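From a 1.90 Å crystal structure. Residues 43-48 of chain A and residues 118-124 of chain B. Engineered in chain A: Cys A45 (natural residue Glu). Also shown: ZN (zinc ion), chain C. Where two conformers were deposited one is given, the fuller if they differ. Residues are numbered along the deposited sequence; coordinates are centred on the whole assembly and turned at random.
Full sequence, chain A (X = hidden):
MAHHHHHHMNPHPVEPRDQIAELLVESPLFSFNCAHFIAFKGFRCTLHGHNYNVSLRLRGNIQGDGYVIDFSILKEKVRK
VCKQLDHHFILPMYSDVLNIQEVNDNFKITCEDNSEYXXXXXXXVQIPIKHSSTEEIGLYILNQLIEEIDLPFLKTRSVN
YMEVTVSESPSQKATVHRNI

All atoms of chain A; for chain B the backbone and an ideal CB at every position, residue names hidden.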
# COMPACT_ATOMS: atom_id res chain seq x y z
N PHE A 43 -34.16 6.51 -7.61
CA PHE A 43 -32.97 5.70 -7.86
C PHE A 43 -32.87 4.46 -6.95
O PHE A 43 -33.13 4.53 -5.74
CB PHE A 43 -31.70 6.56 -7.71
CG PHE A 43 -30.45 5.82 -8.08
CD1 PHE A 43 -30.05 5.70 -9.42
CD2 PHE A 43 -29.68 5.20 -7.10
CE1 PHE A 43 -28.90 4.97 -9.77
CE2 PHE A 43 -28.53 4.45 -7.44
CZ PHE A 43 -28.14 4.35 -8.77
N ARG A 44 -32.47 3.34 -7.56
CA ARG A 44 -32.23 2.07 -6.86
C ARG A 44 -31.04 1.38 -7.54
O ARG A 44 -31.08 1.16 -8.76
CB ARG A 44 -33.48 1.18 -6.94
CG ARG A 44 -33.49 -0.07 -6.04
CD ARG A 44 -32.93 -1.30 -6.72
NE ARG A 44 -33.75 -1.82 -7.83
CZ ARG A 44 -33.52 -2.97 -8.46
NH1 ARG A 44 -32.50 -3.75 -8.09
NH2 ARG A 44 -34.30 -3.36 -9.46
N CYS A 45 -29.99 1.04 -6.80
CA CYS A 45 -28.93 0.21 -7.39
C CYS A 45 -29.22 -1.24 -7.07
O CYS A 45 -30.10 -1.57 -6.25
CB CYS A 45 -27.53 0.57 -6.89
SG CYS A 45 -26.97 -0.37 -5.43
N THR A 46 -28.48 -2.11 -7.74
CA THR A 46 -28.59 -3.53 -7.50
C THR A 46 -27.86 -3.91 -6.20
O THR A 46 -26.96 -3.22 -5.72
CB THR A 46 -28.00 -4.32 -8.70
OG1 THR A 46 -26.73 -3.77 -9.05
CG2 THR A 46 -28.90 -4.19 -9.95
N LEU A 47 -28.27 -5.03 -5.64
CA LEU A 47 -27.58 -5.66 -4.55
C LEU A 47 -26.14 -6.01 -4.90
O LEU A 47 -25.84 -6.60 -5.95
CB LEU A 47 -28.29 -6.95 -4.17
CG LEU A 47 -27.73 -7.73 -2.99
CD1 LEU A 47 -27.95 -6.95 -1.72
CD2 LEU A 47 -28.45 -9.12 -2.94
N HIS A 48 -25.26 -5.67 -3.97
CA HIS A 48 -23.83 -5.88 -4.12
C HIS A 48 -23.24 -5.82 -2.73
O HIS A 48 -23.98 -5.97 -1.76
CB HIS A 48 -23.23 -4.82 -5.05
CG HIS A 48 -23.31 -3.40 -4.55
ND1 HIS A 48 -24.40 -2.58 -4.77
CD2 HIS A 48 -22.37 -2.61 -3.97
CE1 HIS A 48 -24.16 -1.38 -4.27
NE2 HIS A 48 -22.93 -1.37 -3.78
N UNK B 118 -34.48 -14.18 -1.49
CA UNK B 118 -35.02 -13.87 -2.80
C UNK B 118 -34.44 -12.58 -3.34
O UNK B 118 -34.43 -11.57 -2.64
CB UNK B 118 -36.55 -13.78 -2.74
N UNK B 119 -34.01 -12.63 -4.60
CA UNK B 119 -33.39 -11.46 -5.28
C UNK B 119 -33.97 -11.30 -6.66
O UNK B 119 -34.22 -12.33 -7.38
CB UNK B 119 -31.87 -11.61 -5.37
N UNK B 120 -34.12 -10.06 -7.13
CA UNK B 120 -34.41 -9.87 -8.52
C UNK B 120 -33.35 -10.59 -9.40
O UNK B 120 -32.16 -10.50 -9.13
CB UNK B 120 -34.47 -8.37 -8.84
N UNK B 121 -33.79 -11.35 -10.39
CA UNK B 121 -32.87 -12.00 -11.30
C UNK B 121 -31.82 -11.03 -11.86
O UNK B 121 -30.67 -11.40 -11.97
CB UNK B 121 -33.65 -12.65 -12.45
N UNK B 122 -32.23 -9.79 -12.17
CA UNK B 122 -31.32 -8.79 -12.77
C UNK B 122 -30.22 -8.33 -11.80
O UNK B 122 -29.21 -7.78 -12.22
CB UNK B 122 -32.12 -7.57 -13.24
N UNK B 123 -30.43 -8.55 -10.50
CA UNK B 123 -29.41 -8.22 -9.47
C UNK B 123 -28.40 -9.38 -9.32
O UNK B 123 -27.42 -9.24 -8.60
CB UNK B 123 -30.08 -7.93 -8.13
N UNK B 124 -28.60 -10.47 -10.04
CA UNK B 124 -27.80 -11.68 -9.86
C UNK B 124 -27.02 -11.95 -11.14
O UNK B 124 -27.48 -11.61 -12.25
CB UNK B 124 -28.68 -12.88 -9.50
ZN ZN C . -22.10 0.02 -2.63

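Position 118 opens the chain B stretch in an extended, strand-like conformation (phi/psi -143/132), and nothing of chain A lies within 5.5 Å of its ideal CB. This contact therefore sets no rule here, and any residue at ease in a strand would serve. The deposited residue is Ser B118, whose hydroxyl is hydrogen-bonded elsewhere in the structure.

At 119 the backbone is still extended, but CA-to-CB now points toward chain A, and the ideal CB stands 4.9 Å from CD2 of Leu A47. What chain A offers is a leucine tip, with no donor or acceptor in its side chain. An apolar residue suits the place, whether a branched aliphatic, a methionine or an aromatic. Phe B119 fills it. With chi1 in m, its CE1 comes 3.2 Å from CD2 of Leu A47, a tight apolar contact in which the methyl lies oblique to the ring.

Position 120 also points toward chain A, with the ideal CB 5.1 Å from NH2 of Arg A44. Its phi/psi of -54/132 fits proline, though many other residues could adopt it; a small polar or acidic side chain might look to the arginine. The deposited Pro B120 makes little of the neighbour, its CG staying 4.6 Å from NH1 of Arg A44. Its backbone does more: O accepts a 2.9 Å hydrogen bond from N of residue 123, helping to close the 3-10 turn.

Position 121 begins that turn, out of reach of chain A, so a polar or charged residue is a reasonable choice among many. Lys B121 extends outward, and its NZ is hydrogen-bonded elsewhere in the structure.

At 122 CA-to-CB runs sideways, and the ideal CB meets nothing within 5.5 Å. Only a long side chain could come back to chain A, and the charge of Arg A44 would seem to favour glutamate or glutamine. The deposited residue is Arg B122, one of its two conformers being described. Its NH2 lies 3.0 Å from NH2 of Arg A44, two donors of like charge and no hydrogen bond, and 3.2 Å from CG2 of Thr A46.

Position 123 carries the clearest instruction. CA-to-CB points toward chain A, and the ideal CB is 4.2 Å from both CB of Thr A46 and N of Leu A47, and 4.8 Å from NH1 of Arg A44. Two donors close to a short reach call for a compact acceptor: aspartate above all, with asparagine able to accept but not to supply charge. Asp B123 answers both. OD1 takes a 2.8 Å salt-bridge hydrogen bond from NH1 of Arg A44, at the edge of the guanidinium, while OD2 accepts a nearly straight one of 2.9 Å from N of Leu A47. OD1 also receives a weak 3.3 Å bond from NH2 of Arg B122, so it serves both arginines and helps to offset the crowding of their like charges.

Position 124 turns its CB away, leaving the choice free of chain A; Cys B124 is deposited.

Chain B 118-124: SFPKRDC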
# COMPACT_ATOMS: atom_id res chain seq x y z
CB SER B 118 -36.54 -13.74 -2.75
OG SER B 118 -37.05 -13.56 -4.07
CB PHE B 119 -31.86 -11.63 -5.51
CG PHE B 119 -31.07 -12.07 -4.29
CD1 PHE B 119 -30.90 -11.25 -3.25
CD2 PHE B 119 -30.55 -13.29 -4.21
CE1 PHE B 119 -30.18 -11.68 -2.16
CE2 PHE B 119 -29.81 -13.70 -3.10
CZ PHE B 119 -29.65 -12.89 -2.10
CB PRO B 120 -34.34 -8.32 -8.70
CG PRO B 120 -34.52 -7.78 -7.33
CD PRO B 120 -33.85 -8.76 -6.44
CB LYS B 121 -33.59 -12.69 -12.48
CG LYS B 121 -34.58 -13.81 -12.12
CD LYS B 121 -35.29 -14.31 -13.38
CE LYS B 121 -36.43 -15.24 -13.11
NZ LYS B 121 -37.13 -15.67 -14.42
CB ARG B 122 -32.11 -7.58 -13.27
CG ARG B 122 -32.79 -6.80 -12.14
CD ARG B 122 -33.61 -5.60 -12.64
NE ARG B 122 -32.80 -4.49 -13.14
CZ ARG B 122 -32.02 -3.71 -12.39
NH1 ARG B 122 -31.34 -2.71 -12.95
NH2 ARG B 122 -31.89 -3.92 -11.09
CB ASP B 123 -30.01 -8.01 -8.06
CG ASP B 123 -30.70 -6.68 -7.88
OD1 ASP B 123 -31.37 -6.20 -8.80
OD2 ASP B 123 -30.64 -6.16 -6.75
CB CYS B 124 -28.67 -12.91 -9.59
SG CYS B 124 -29.62 -12.79 -8.05
O HOH W 1 -23.37 1.73 -3.29
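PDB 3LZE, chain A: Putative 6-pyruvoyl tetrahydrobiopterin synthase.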